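Local coordinates for protein alcohol oxidase (Myceliophthora thermophila, PDB 6F74) that probably oxidises substrates with a bound flavin-adenine dinucleotide and molecular oxygen, as a secreted, glycosylated flavoprotein oxidase of the vanillyl-alcohol oxidase (VAO) type, at residues Y127-A132 with G170-L175; D329-I334 with G353-S358. All blocks are in the same frame, centred on the assembly; numbering follows the deposited sequence.

Interaction 1. Residues Y127-A132 with G170-L175; sequences YYAVNA and GLELWL. With NAG (2-acetamido-2-deoxy-beta-D-glucopyranose), chain J.
Parallel strands 128-131 and 171-174 of the FAD-binding domain pair Y128 with L171 and N131 with W174, in a ladder where Y128 and V130 bond with E172 and W174. E172 N reaches Y128 O at 2.7 Å, almost straight at 178°, V130 N returns to E172 O at 2.9 Å, and W174 N follows to V130 O. On the face of Y128 and V130, L171 CD1 lies 3.7 Å from Y128 CB and also meets V130 CG2; branched aliphatic chains suit this face because helix 135-147 packs on it, in a beta-alpha-beta crossover from strand 128-131 to strand 152-155, with strand 171-174 between the two. The other face carries small A129, whose CB leaves room for E172 OE1 at 3.6 Å, while E172 OE2 forms a salt bridge with R98. Further along that face, W174 has CG anti to the backbone N (chi1 -168°), and its CE3 lies 4.0 Å from N131 CB. N131 ND2 is covalently bound to NAG C1, and NAG C8 approaches the indole edge. A water donates to N131 OD1 at 2.6 Å and to W174 O. An alanine in place of W174 would probably leave N131 CB and the acetamido methyl C8 without their indole neighbour.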
ATOM      1  N   TYR A 127      10.029   9.859  17.585  1.00 18.37           N
ATOM      2  CA  TYR A 127      10.954   9.871  18.718  1.00 18.62           C
ATOM      3  C   TYR A 127      10.382   9.130  19.937  1.00 18.68           C
ATOM      4  O   TYR A 127      11.119   8.507  20.710  1.00 18.92           O
ATOM      5  CB  TYR A 127      11.292  11.330  19.011  1.00 18.73           C
ATOM      6  CG  TYR A 127      12.417  11.592  19.994  1.00 19.04           C
ATOM      7  CD1 TYR A 127      13.762  11.631  19.580  1.00 19.29           C
ATOM      8  CD2 TYR A 127      12.136  11.852  21.322  1.00 19.15           C
ATOM      9  CE1 TYR A 127      14.772  11.909  20.461  1.00 19.64           C
ATOM     10  CE2 TYR A 127      13.151  12.102  22.228  1.00 19.47           C
ATOM     11  CZ  TYR A 127      14.458  12.156  21.797  1.00 19.72           C
ATOM     12  OH  TYR A 127      15.410  12.417  22.749  1.00 20.09           O
ATOM     13  N   TYR A 128       9.075   9.191  20.122  1.00 18.55           N
ATOM     14  CA  TYR A 128       8.390   8.362  21.123  1.00 18.67           C
ATOM     15  C   TYR A 128       7.253   7.634  20.458  1.00 18.53           C
ATOM     16  O   TYR A 128       6.692   8.133  19.485  1.00 18.34           O
ATOM     17  CB  TYR A 128       7.807   9.216  22.266  1.00 18.78           C
ATOM     18  CG  TYR A 128       8.789   9.653  23.324  1.00 19.02           C
ATOM     19  CD1 TYR A 128       9.203   8.779  24.324  1.00 19.29           C
ATOM     20  CD2 TYR A 128       9.276  10.941  23.345  1.00 19.03           C
ATOM     21  CE1 TYR A 128      10.079   9.195  25.333  1.00 19.56           C
ATOM     22  CE2 TYR A 128      10.147  11.371  24.318  1.00 19.29           C
ATOM     23  CZ  TYR A 128      10.565  10.495  25.317  1.00 19.55           C
ATOM     24  OH  TYR A 128      11.454  10.938  26.273  1.00 19.85           O
ATOM     25  N   ALA A 129       6.918   6.469  20.976  1.00 18.69           N
ATOM     26  CA  ALA A 129       5.697   5.769  20.596  1.00 18.66           C
ATOM     27  C   ALA A 129       4.932   5.344  21.827  1.00 18.96           C
ATOM     28  O   ALA A 129       5.534   5.002  22.839  1.00 19.21           O
ATOM     29  CB  ALA A 129       6.033   4.550  19.750  1.00 18.63           C
ATOM     30  N   VAL A 130       3.604   5.372  21.753  1.00 18.99           N
ATOM     31  CA  VAL A 130       2.744   4.761  22.776  1.00 19.36           C
ATOM     32  C   VAL A 130       2.226   3.435  22.217  1.00 19.48           C
ATOM     33  O   VAL A 130       1.554   3.411  21.183  1.00 19.32           O
ATOM     34  CB  VAL A 130       1.590   5.698  23.138  1.00 19.45           C
ATOM     35  CG1 VAL A 130       0.590   5.010  24.056  1.00 19.90           C
ATOM     36  CG2 VAL A 130       2.131   6.960  23.792  1.00 19.39           C
ATOM     37  N   ASN A 131       2.576   2.338  22.882  1.00 19.80           N
ATOM     38  CA  ASN A 131       2.065   1.022  22.548  1.00 20.03           C
ATOM     39  C   ASN A 131       0.615   0.949  23.055  1.00 20.38           C
ATOM     40  O   ASN A 131       0.358   0.481  24.165  1.00 20.84           O
ATOM     41  CB  ASN A 131       2.958  -0.075  23.174  1.00 20.37           C
ATOM     42  CG  ASN A 131       2.421  -1.467  22.966  1.00 20.72           C
ATOM     43  OD1 ASN A 131       1.556  -1.674  22.133  1.00 20.63           O
ATOM     44  ND2 ASN A 131       2.937  -2.430  23.737  1.00 22.99           N
ATOM     45  N   ALA A 132      -0.310   1.464  22.239  1.00 20.20           N
ATOM     46  CA  ALA A 132      -1.700   1.658  22.648  1.00 20.54           C
ATOM     47  C   ALA A 132      -2.491   0.389  22.436  1.00 20.93           C
ATOM     48  O   ALA A 132      -2.528  -0.120  21.317  1.00 20.75           O
ATOM     49  CB  ALA A 132      -2.328   2.791  21.847  1.00 20.26           C
ATOM     50  N   GLY A 170       8.261  13.246  16.228  1.00 18.29           N
ATOM     51  CA  GLY A 170       6.866  12.923  16.425  1.00 18.18           C
ATOM     52  C   GLY A 170       6.603  12.075  17.638  1.00 18.18           C
ATOM     53  O   GLY A 170       7.512  11.456  18.186  1.00 18.24           O
ATOM     54  N   LEU A 171       5.343  12.049  18.049  1.00 18.20           N
ATOM     55  CA  LEU A 171       4.837  11.090  19.029  1.00 18.26           C
ATOM     56  C   LEU A 171       3.991  10.104  18.250  1.00 18.18           C
ATOM     57  O   LEU A 171       2.968  10.487  17.666  1.00 18.18           O
ATOM     58  CB  LEU A 171       4.016  11.798  20.100  1.00 18.44           C
ATOM     59  CG  LEU A 171       3.257  10.941  21.115  1.00 18.60           C
ATOM     60  CD1 LEU A 171       4.169   9.930  21.835  1.00 18.67           C
ATOM     61  CD2 LEU A 171       2.593  11.840  22.132  1.00 18.82           C
ATOM     62  N   GLU A 172       4.415   8.841  18.208  1.00 18.15           N
ATOM     63  CA  GLU A 172       3.682   7.832  17.460  1.00 18.10           C
ATOM     64  C   GLU A 172       2.543   7.197  18.279  1.00 18.31           C
ATOM     65  O   GLU A 172       2.757   6.679  19.360  1.00 18.49           O
ATOM     66  CB  GLU A 172       4.623   6.753  16.949  1.00 18.04           C
ATOM     67  CG  GLU A 172       3.958   5.739  16.031  1.00 17.99           C
ATOM     68  CD  GLU A 172       4.890   4.645  15.596  1.00 17.98           C
ATOM     69  OE1 GLU A 172       5.107   3.739  16.396  1.00 18.17           O
ATOM     70  OE2 GLU A 172       5.370   4.670  14.437  1.00 17.84           O
ATOM     71  N   LEU A 173       1.331   7.254  17.743  1.00 18.36           N
ATOM     72  CA  LEU A 173       0.250   6.410  18.194  1.00 18.61           C
ATOM     73  C   LEU A 173       0.386   5.091  17.478  1.00 18.57           C
ATOM     74  O   LEU A 173      -0.018   4.966  16.302  1.00 18.46           O
ATOM     75  CB  LEU A 173      -1.095   7.065  17.881  1.00 18.75           C
ATOM     76  CG  LEU A 173      -2.328   6.224  18.243  1.00 19.11           C
ATOM     77  CD1 LEU A 173      -2.428   5.990  19.742  1.00 19.41           C
ATOM     78  CD2 LEU A 173      -3.543   6.941  17.708  1.00 19.28           C
ATOM     79  N   TRP A 174       0.967   4.112  18.164  1.00 18.70           N
ATOM     80  CA  TRP A 174       1.157   2.753  17.607  1.00 18.74           C
ATOM     81  C   TRP A 174      -0.032   1.851  17.970  1.00 19.10           C
ATOM     82  O   TRP A 174      -0.270   1.548  19.138  1.00 19.43           O
ATOM     83  CB  TRP A 174       2.456   2.180  18.156  1.00 18.78           C
ATOM     84  CG  TRP A 174       2.956   0.932  17.500  1.00 18.81           C
ATOM     85  CD1 TRP A 174       2.796   0.551  16.181  1.00 18.64           C
ATOM     86  CD2 TRP A 174       3.724  -0.092  18.117  1.00 19.08           C
ATOM     87  NE1 TRP A 174       3.417  -0.659  15.964  1.00 18.78           N
ATOM     88  CE2 TRP A 174       3.999  -1.072  17.133  1.00 19.06           C
ATOM     89  CE3 TRP A 174       4.227  -0.272  19.403  1.00 19.37           C
ATOM     90  CZ2 TRP A 174       4.758  -2.217  17.402  1.00 19.34           C
ATOM     91  CZ3 TRP A 174       4.978  -1.419  19.680  1.00 19.67           C
ATOM     92  CH2 TRP A 174       5.230  -2.377  18.674  1.00 19.66           C
ATOM     93  N   LEU A 175      -0.783   1.429  16.952  1.00 19.10           N
ATOM     94  CA  LEU A 175      -2.036   0.698  17.146  1.00 19.50           C
ATOM     95  C   LEU A 175      -1.909  -0.809  17.035  1.00 19.73           C
ATOM     96  O   LEU A 175      -2.907  -1.518  17.111  1.00 20.12           O
ATOM     97  CB  LEU A 175      -3.071   1.235  16.167  1.00 19.46           C
ATOM     98  CG  LEU A 175      -3.404   2.722  16.401  1.00 19.38           C
ATOM     99  CD1 LEU A 175      -4.276   3.222  15.257  1.00 19.37           C
ATOM    100  CD2 LEU A 175      -4.090   2.956  17.745  1.00 19.78           C
TER
HETATM  101  C1  NAG J 604       2.592  -3.823  23.768  1.00  8.83           C
HETATM  102  C2  NAG J 604       3.746  -4.727  24.156  1.00 12.04           C
HETATM  103  C3  NAG J 604       3.270  -6.172  24.088  1.00 13.99           C
HETATM  104  C4  NAG J 604       2.167  -6.421  25.107  1.00 14.75           C
HETATM  105  C5  NAG J 604       1.034  -5.466  24.779  1.00 14.18           C
HETATM  106  C6  NAG J 604      -0.023  -5.560  25.885  1.00 15.21           C
HETATM  107  C7  NAG J 604       5.958  -3.895  23.475  1.00 16.53           C
HETATM  108  C8  NAG J 604       6.959  -3.892  22.357  1.00 17.24           C
HETATM  109  N2  NAG J 604       4.849  -4.586  23.221  1.00 14.69           N
HETATM  110  O3  NAG J 604       4.368  -7.064  24.277  1.00 14.92           O
HETATM  111  O4  NAG J 604       1.733  -7.812  25.064  1.00 17.02           O
HETATM  112  O5  NAG J 604       1.486  -4.092  24.659  1.00 11.69           O
HETATM  113  O6  NAG J 604      -1.032  -4.573  25.653  1.00 15.39           O
HETATM  114  O7  NAG J 604       6.151  -3.298  24.521  1.00 18.03           O
HETATM  115  O   HOH W   1       0.531  -1.030  19.874  1.00 21.47           O

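Interaction 2. Residues D329-I334 with G353-S358; sequences DLLDAI and GFWFRS
I334 and L331, one turn apart on helix 328-346, close on the indole of W355 from strand 349-356. I334 uses both of its branches: CG2 sits over one face of the ring, 3.9 Å from the centroid of the five-membered ring and 12° off its normal, a CH-pi contact, while CD1 lies 3.7 Å from W355 CE3. A beta-branched residue suits this place because its two arms spread over the indole. L331 crosses the tryptophan at about a right angle and brings CD2 to 3.7 Å from W355 CZ3. CB of W355 points at the helix, and CG stands between the backbone N and the carbonyl carbon (chi1 65°), a crowded position. L330 adds CD2, 3.8 Å from F356 O.

The other methyl of L331, CD1, lies over one face of the R357 guanidinium, 3.7 Å from R357 NH1, so that leucine bridges an aromatic and a cationic group. R357 is buried, and its polar end is met by protein: NH2 forms a salt bridge with E456, NE a hydrogen bond with G460 O, and NH1 a weak one with E326 O. The chain is bent at chi2 and chi3; burying its charge would probably be costly without those partners.

Further out, W355 also touches Y371 of strand 370-378 and V458 of helix 448-458, and the latter helix packs on L331 as well. The axes of helix 329-334 and strand 353-356 approach to 10.6 Å, with N-to-C directions 155° apart, and apolar packing rather than hydrogen bonding joins them. Helix 328-346 lies against an antiparallel seven-stranded sheet and leads into strand 349-356, an alpha+beta layering consistent with the substrate (cap) domain of VAO-type oxidases.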
ATOM      1  N   ASP A 329      11.931  -8.060 -29.261  1.00 25.06           N
ATOM      2  CA  ASP A 329      10.814  -9.007 -29.401  1.00 24.73           C
ATOM      3  C   ASP A 329      10.028  -9.247 -28.107  1.00 24.03           C
ATOM      4  O   ASP A 329       8.810  -9.314 -28.124  1.00 23.78           O
ATOM      5  CB  ASP A 329      11.299 -10.374 -29.913  1.00 24.97           C
ATOM      6  CG  ASP A 329      11.931 -10.309 -31.286  1.00 25.71           C
ATOM      7  OD1 ASP A 329      11.466  -9.597 -32.191  1.00 26.01           O
ATOM      8  OD2 ASP A 329      12.934 -11.001 -31.441  1.00 26.03           O
ATOM      9  N   LEU A 330      10.748  -9.375 -26.994  1.00 23.79           N
ATOM     10  CA  LEU A 330      10.128  -9.485 -25.672  1.00 23.18           C
ATOM     11  C   LEU A 330       9.214  -8.324 -25.372  1.00 22.93           C
ATOM     12  O   LEU A 330       8.094  -8.494 -24.877  1.00 22.56           O
ATOM     13  CB  LEU A 330      11.188  -9.582 -24.555  1.00 23.06           C
ATOM     14  CG  LEU A 330      10.590  -9.599 -23.130  1.00 22.48           C
ATOM     15  CD1 LEU A 330       9.676 -10.819 -22.956  1.00 22.24           C
ATOM     16  CD2 LEU A 330      11.660  -9.561 -22.074  1.00 22.43           C
ATOM     17  N   LEU A 331       9.704  -7.137 -25.633  1.00 23.20           N
ATOM     18  CA  LEU A 331       8.940  -5.922 -25.335  1.00 23.05           C
ATOM     19  C   LEU A 331       7.800  -5.735 -26.316  1.00 23.23           C
ATOM     20  O   LEU A 331       6.768  -5.216 -25.927  1.00 23.00           O
ATOM     21  CB  LEU A 331       9.852  -4.686 -25.282  1.00 23.36           C
ATOM     22  CG  LEU A 331      10.933  -4.594 -24.189  1.00 23.21           C
ATOM     23  CD1 LEU A 331      11.498  -3.191 -24.036  1.00 23.48           C
ATOM     24  CD2 LEU A 331      10.467  -5.056 -22.816  1.00 22.57           C
ATOM     25  N   ASP A 332       7.952  -6.176 -27.569  1.00 23.69           N
ATOM     26  CA  ASP A 332       6.832  -6.173 -28.526  1.00 23.89           C
ATOM     27  C   ASP A 332       5.666  -6.988 -27.933  1.00 23.43           C
ATOM     28  O   ASP A 332       4.523  -6.539 -27.928  1.00 23.37           O
ATOM     29  CB  ASP A 332       7.228  -6.777 -29.896  1.00 24.43           C
ATOM     30  CG  ASP A 332       8.199  -5.873 -30.708  1.00 25.07           C
ATOM     31  OD1 ASP A 332       8.570  -4.775 -30.262  1.00 25.12           O
ATOM     32  OD2 ASP A 332       8.584  -6.270 -31.818  1.00 25.57           O
ATOM     33  N   ALA A 333       5.979  -8.187 -27.435  1.00 23.17           N
ATOM     34  CA  ALA A 333       4.981  -9.110 -26.912  1.00 22.83           C
ATOM     35  C   ALA A 333       4.351  -8.581 -25.630  1.00 22.38           C
ATOM     36  O   ALA A 333       3.177  -8.784 -25.413  1.00 22.25           O
ATOM     37  CB  ALA A 333       5.608 -10.474 -26.672  1.00 22.76           C
ATOM     38  N   ILE A 334       5.132  -7.890 -24.800  1.00 22.19           N
ATOM     39  CA  ILE A 334       4.628  -7.273 -23.566  1.00 21.79           C
ATOM     40  C   ILE A 334       3.665  -6.128 -23.900  1.00 21.93           C
ATOM     41  O   ILE A 334       2.608  -5.974 -23.258  1.00 21.71           O
ATOM     42  CB  ILE A 334       5.791  -6.818 -22.652  1.00 21.63           C
ATOM     43  CG1 ILE A 334       6.465  -8.078 -22.097  1.00 21.48           C
ATOM     44  CG2 ILE A 334       5.286  -5.941 -21.509  1.00 21.29           C
ATOM     45  CD1 ILE A 334       7.715  -7.856 -21.284  1.00 21.41           C
ATOM     46  N   GLY A 353       1.126  -9.433 -12.850  1.00 19.42           N
ATOM     47  CA  GLY A 353       2.188  -9.732 -13.811  1.00 19.53           C
ATOM     48  C   GLY A 353       3.416  -8.900 -13.536  1.00 19.41           C
ATOM     49  O   GLY A 353       3.308  -7.772 -13.036  1.00 19.26           O
ATOM     50  N   PHE A 354       4.574  -9.473 -13.875  1.00 19.54           N
ATOM     51  CA  PHE A 354       5.877  -8.954 -13.489  1.00 19.51           C
ATOM     52  C   PHE A 354       6.801  -9.107 -14.676  1.00 19.80           C
ATOM     53  O   PHE A 354       6.798 -10.153 -15.291  1.00 19.99           O
ATOM     54  CB  PHE A 354       6.464  -9.782 -12.325  1.00 19.46           C
ATOM     55  CG  PHE A 354       5.645  -9.740 -11.072  1.00 19.24           C
ATOM     56  CD1 PHE A 354       4.553 -10.599 -10.906  1.00 19.27           C
ATOM     57  CD2 PHE A 354       5.942  -8.843 -10.057  1.00 19.04           C
ATOM     58  CE1 PHE A 354       3.778 -10.562  -9.741  1.00 19.14           C
ATOM     59  CE2 PHE A 354       5.168  -8.814  -8.890  1.00 18.87           C
ATOM     60  CZ  PHE A 354       4.084  -9.676  -8.732  1.00 18.93           C
ATOM     61  N   TRP A 355       7.619  -8.110 -14.966  1.00 19.90           N
ATOM     62  CA  TRP A 355       8.507  -8.219 -16.107  1.00 20.26           C
ATOM     63  C   TRP A 355       9.720  -7.312 -15.994  1.00 20.42           C
ATOM     64  O   TRP A 355       9.703  -6.302 -15.262  1.00 20.25           O
ATOM     65  CB  TRP A 355       7.752  -7.978 -17.431  1.00 20.43           C
ATOM     66  CG  TRP A 355       7.173  -6.572 -17.660  1.00 20.40           C
ATOM     67  CD1 TRP A 355       5.943  -6.142 -17.329  1.00 20.20           C
ATOM     68  CD2 TRP A 355       7.814  -5.469 -18.333  1.00 20.69           C
ATOM     69  NE1 TRP A 355       5.765  -4.823 -17.708  1.00 20.33           N
ATOM     70  CE2 TRP A 355       6.900  -4.395 -18.342  1.00 20.63           C
ATOM     71  CE3 TRP A 355       9.073  -5.289 -18.915  1.00 21.06           C
ATOM     72  CZ2 TRP A 355       7.213  -3.150 -18.887  1.00 20.93           C
ATOM     73  CZ3 TRP A 355       9.383  -4.045 -19.465  1.00 21.36           C
ATOM     74  CH2 TRP A 355       8.458  -2.995 -19.450  1.00 21.29           C
ATOM     75  N   PHE A 356      10.742  -7.685 -16.747  1.00 20.81           N
ATOM     76  CA  PHE A 356      12.051  -7.059 -16.691  1.00 21.11           C
ATOM     77  C   PHE A 356      12.623  -7.068 -18.082  1.00 21.60           C
ATOM     78  O   PHE A 356      12.657  -8.122 -18.737  1.00 21.78           O
ATOM     79  CB  PHE A 356      13.026  -7.841 -15.776  1.00 21.18           C
ATOM     80  CG  PHE A 356      12.721  -7.713 -14.329  1.00 20.79           C
ATOM     81  CD1 PHE A 356      13.231  -6.650 -13.599  1.00 20.75           C
ATOM     82  CD2 PHE A 356      11.903  -8.656 -13.690  1.00 20.51           C
ATOM     83  CE1 PHE A 356      12.912  -6.510 -12.251  1.00 20.40           C
ATOM     84  CE2 PHE A 356      11.597  -8.506 -12.349  1.00 20.19           C
ATOM     85  CZ  PHE A 356      12.104  -7.444 -11.626  1.00 20.13           C
ATOM     86  N   ARG A 357      13.093  -5.922 -18.520  1.00 21.88           N
ATOM     87  CA  ARG A 357      13.917  -5.846 -19.734  1.00 22.48           C
ATOM     88  C   ARG A 357      15.264  -6.504 -19.533  1.00 22.86           C
ATOM     89  O   ARG A 357      15.797  -7.144 -20.414  1.00 23.29           O
ATOM     90  CB  ARG A 357      14.164  -4.405 -20.137  1.00 22.78           C
ATOM     91  CG  ARG A 357      14.615  -4.361 -21.598  1.00 23.42           C
ATOM     92  CD  ARG A 357      15.759  -3.413 -21.911  1.00 24.04           C
ATOM     93  NE  ARG A 357      15.278  -2.065 -22.096  1.00 24.11           N
ATOM     94  CZ  ARG A 357      14.944  -1.511 -23.258  1.00 24.52           C
ATOM     95  NH1 ARG A 357      15.060  -2.141 -24.416  1.00 24.91           N
ATOM     96  NH2 ARG A 357      14.490  -0.247 -23.210  1.00 24.58           N
ATOM     97  N   SER A 358      15.813  -6.315 -18.350  1.00 22.73           N
ATOM     98  CA  SER A 358      17.062  -6.985 -17.956  1.00 23.10           C
ATOM     99  C   SER A 358      17.001  -7.189 -16.465  1.00 22.69           C
ATOM    100  O   SER A 358      16.445  -6.349 -15.750  1.00 22.30           O
ATOM    101  CB  SER A 358      18.257  -6.084 -18.293  1.00 23.71           C
ATOM    102  OG  SER A 358      18.237  -4.970 -17.420  1.00 23.50           O
TER

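The two contacts come in series along the chain, interaction 1 closing well before interaction 2 opens, and share no strand or sheet. Their centres are about 44 Å apart, on opposite sides of the chain's centre, and their nearest atoms are about 26 Å apart. Interaction 1 joins neighbouring strands within the mixed four-stranded sheet of the FAD-binding domain, where L175 lies about 4 Å from the flavin cofactor, measured from its side chain. Interaction 2 instead packs a helix on the antiparallel seven-stranded sheet. They sample two parts of a VAO-type fold, consistent with the FAD-binding domain that holds the cofactor and the substrate domain, which in relatives covers the flavin.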